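Local coordinates for putative pectin lyase (Geobacillus virus E2, PDB 7CHU), which forms a trimeric tailspike of a deep-sea thermophilic bacteriophage and, with its pectin-lyase-like beta-helix, probably recognises or cleaves host surface polysaccharide, at residues 464-469 with 476-481. Sequence-based numbering, arbitrary orientation.
Sequences TTLLNV and PKVPIT
K477 reaches back along strand 464-469 from the exit of a beta hairpin, whose two strands, 459-469 and 474-476, are antiparallel. In the hairpin L467 and P476 form a non-hydrogen-bonded pair with CA atoms 4.4 Å apart, and L467 CD1 lies 3.7 Å from P476 N. On its other edge strand 459-469 carries a classic beta bulge, L466 and L467 both facing F448. One residue past the pair, K477 N donates to L466 O at 2.9 Å; the N-H points nearly straight at the oxygen (163°), but the nitrogen stands well above the carbonyl plane.

The K477 side chain can be followed from there. Its CB sits 3.3 Å from T465 O, and CG, turned beside the backbone N (chi1 -53°), stays close to the same oxygen at 3.4 Å. A bend at chi2 then carries the chain along the strand, CE coming to 3.7 Å from N468 OD1, and a second bend at chi4 brings the ammonium to the amide. N468 is fixed at its other end by ND2, which donates to D444 O, while K477 NZ also bonds K475 O.

Beyond the hairpin the chain leaves for the trimer interface: I480 and T481 extend a sheet with a strand of the second subunit, and V478 packs on L471 of the third subunit. Two bonds thus hold the buried N468 amide, one at each end; at its oxygen, K477 NZ lies 2.8 Å from OD1, tilted 15° from the carbonyl plane.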
ATOM      1  N   THR A 464       7.227 -21.610  40.634  1.00 23.64           N
ATOM      2  CA  THR A 464       6.712 -21.724  41.993  1.00 27.29           C
ATOM      3  C   THR A 464       5.680 -20.631  42.235  1.00 21.07           C
ATOM      4  O   THR A 464       5.952 -19.453  41.988  1.00 19.44           O
ATOM      5  CB  THR A 464       7.856 -21.590  43.002  1.00 23.86           C
ATOM      6  OG1 THR A 464       8.835 -22.591  42.736  1.00 28.99           O
ATOM      7  CG2 THR A 464       7.354 -21.745  44.450  1.00 25.25           C
ATOM      8  N   THR A 465       4.500 -21.017  42.702  1.00 19.01           N
ATOM      9  CA  THR A 465       3.495 -20.020  43.032  1.00 19.25           C
ATOM     10  C   THR A 465       3.859 -19.389  44.369  1.00 22.46           C
ATOM     11  O   THR A 465       4.038 -20.095  45.368  1.00 21.25           O
ATOM     12  CB  THR A 465       2.097 -20.648  43.088  1.00 24.83           C
ATOM     13  OG1 THR A 465       1.740 -21.169  41.801  1.00 24.90           O
ATOM     14  CG2 THR A 465       1.057 -19.607  43.492  1.00 17.39           C
ATOM     15  N   LEU A 466       3.971 -18.064  44.393  1.00 16.23           N
ATOM     16  CA  LEU A 466       4.363 -17.362  45.608  1.00 16.89           C
ATOM     17  C   LEU A 466       3.194 -16.764  46.368  1.00 19.76           C
ATOM     18  O   LEU A 466       3.282 -16.595  47.590  1.00 18.22           O
ATOM     19  CB  LEU A 466       5.357 -16.243  45.265  1.00 15.28           C
ATOM     20  CG  LEU A 466       6.527 -16.758  44.429  1.00 19.39           C
ATOM     21  CD1 LEU A 466       7.373 -15.607  43.835  1.00 19.24           C
ATOM     22  CD2 LEU A 466       7.373 -17.657  45.286  1.00 18.03           C
ATOM     23  N   LEU A 467       2.108 -16.439  45.673  1.00 15.46           N
ATOM     24  CA  LEU A 467       1.035 -15.647  46.246  1.00 17.49           C
ATOM     25  C   LEU A 467      -0.153 -15.744  45.299  1.00 18.57           C
ATOM     26  O   LEU A 467       0.026 -15.672  44.083  1.00 16.32           O
ATOM     27  CB  LEU A 467       1.474 -14.182  46.426  1.00 17.57           C
ATOM     28  CG  LEU A 467       0.395 -13.167  46.829  1.00 19.26           C
ATOM     29  CD1 LEU A 467      -0.037 -13.474  48.260  1.00 19.47           C
ATOM     30  CD2 LEU A 467       0.869 -11.709  46.705  1.00 17.06           C
ATOM     31  N   ASN A 468      -1.348 -15.950  45.852  1.00 17.73           N
ATOM     32  CA  ASN A 468      -2.592 -15.865  45.100  1.00 17.51           C
ATOM     33  C   ASN A 468      -3.467 -14.801  45.743  1.00 18.16           C
ATOM     34  O   ASN A 468      -3.588 -14.747  46.970  1.00 20.39           O
ATOM     35  CB  ASN A 468      -3.347 -17.198  45.076  1.00 20.91           C
ATOM     36  CG  ASN A 468      -2.617 -18.269  44.312  1.00 24.34           C
ATOM     37  OD1 ASN A 468      -1.843 -19.031  44.895  1.00 24.33           O
ATOM     38  ND2 ASN A 468      -2.874 -18.360  43.006  1.00 17.36           N
ATOM     39  N   VAL A 469      -4.072 -13.958  44.930  1.00 18.55           N
ATOM     40  CA  VAL A 469      -5.055 -13.003  45.407  1.00 15.90           C
ATOM     41  C   VAL A 469      -6.378 -13.459  44.821  1.00 18.03           C
ATOM     42  O   VAL A 469      -6.547 -13.458  43.597  1.00 15.40           O
ATOM     43  CB  VAL A 469      -4.707 -11.569  44.989  1.00 15.76           C
ATOM     44  CG1 VAL A 469      -5.843 -10.608  45.336  1.00 13.08           C
ATOM     45  CG2 VAL A 469      -3.396 -11.142  45.665  1.00 16.02           C
ATOM     46  N   PRO A 476      -0.539 -16.134  50.765  1.00 19.12           N
ATOM     47  CA  PRO A 476       0.914 -16.237  50.590  1.00 20.02           C
ATOM     48  C   PRO A 476       1.388 -17.671  50.779  1.00 23.75           C
ATOM     49  O   PRO A 476       1.031 -18.337  51.759  1.00 20.18           O
ATOM     50  CB  PRO A 476       1.464 -15.319  51.687  1.00 20.71           C
ATOM     51  CG  PRO A 476       0.444 -15.401  52.781  1.00 20.79           C
ATOM     52  CD  PRO A 476      -0.896 -15.558  52.081  1.00 21.58           C
ATOM     53  N   LYS A 477       2.192 -18.145  49.829  1.00 19.73           N
ATOM     54  CA  LYS A 477       2.809 -19.466  49.909  1.00 19.89           C
ATOM     55  C   LYS A 477       4.180 -19.419  50.553  1.00 22.23           C
ATOM     56  O   LYS A 477       4.797 -20.468  50.758  1.00 25.42           O
ATOM     57  CB  LYS A 477       2.929 -20.091  48.512  1.00 22.60           C
ATOM     58  CG  LYS A 477       1.609 -20.129  47.728  1.00 28.16           C
ATOM     59  CD  LYS A 477       0.553 -20.880  48.521  1.00 29.28           C
ATOM     60  CE  LYS A 477      -0.768 -21.074  47.759  1.00 34.84           C
ATOM     61  NZ  LYS A 477      -1.554 -19.808  47.593  1.00 31.38           N
ATOM     62  N   VAL A 478       4.675 -18.223  50.842  1.00 18.99           N
ATOM     63  CA  VAL A 478       5.928 -18.013  51.560  1.00 16.25           C
ATOM     64  C   VAL A 478       5.635 -17.019  52.674  1.00 20.64           C
ATOM     65  O   VAL A 478       4.566 -16.389  52.686  1.00 20.16           O
ATOM     66  CB  VAL A 478       7.047 -17.523  50.614  1.00 22.91           C
ATOM     67  CG1 VAL A 478       7.396 -18.624  49.628  1.00 22.00           C
ATOM     68  CG2 VAL A 478       6.596 -16.256  49.879  1.00 21.27           C
ATOM     69  N   PRO A 479       6.528 -16.887  53.651  1.00 21.44           N
ATOM     70  CA  PRO A 479       6.210 -16.050  54.814  1.00 23.07           C
ATOM     71  C   PRO A 479       6.007 -14.584  54.455  1.00 17.76           C
ATOM     72  O   PRO A 479       6.470 -14.092  53.426  1.00 20.43           O
ATOM     73  CB  PRO A 479       7.442 -16.219  55.714  1.00 18.08           C
ATOM     74  CG  PRO A 479       8.059 -17.503  55.278  1.00 21.53           C
ATOM     75  CD  PRO A 479       7.830 -17.556  53.804  1.00 19.92           C
ATOM     76  N   ILE A 480       5.357 -13.874  55.367  1.00 18.95           N
ATOM     77  CA  ILE A 480       5.289 -12.420  55.338  1.00 17.92           C
ATOM     78  C   ILE A 480       6.452 -11.914  56.170  1.00 17.62           C
ATOM     79  O   ILE A 480       6.520 -12.171  57.375  1.00 18.21           O
ATOM     80  CB  ILE A 480       3.958 -11.895  55.889  1.00 16.50           C
ATOM     81  CG1 ILE A 480       2.795 -12.492  55.097  1.00 21.59           C
ATOM     82  CG2 ILE A 480       3.958 -10.362  55.846  1.00 17.02           C
ATOM     83  CD1 ILE A 480       1.441 -12.044  55.551  1.00 18.95           C
ATOM     84  N   THR A 481       7.358 -11.188  55.539  1.00 16.63           N
ATOM     85  CA  THR A 481       8.621 -10.775  56.146  1.00 19.10           C
ATOM     86  C   THR A 481       8.619  -9.256  56.215  1.00 21.59           C
ATOM     87  O   THR A 481       8.757  -8.592  55.177  1.00 20.91           O
ATOM     88  CB  THR A 481       9.813 -11.282  55.336  1.00 20.81           C
ATOM     89  OG1 THR A 481       9.817 -12.716  55.326  1.00 21.87           O
ATOM     90  CG2 THR A 481      11.120 -10.785  55.938  1.00 18.10           C
TER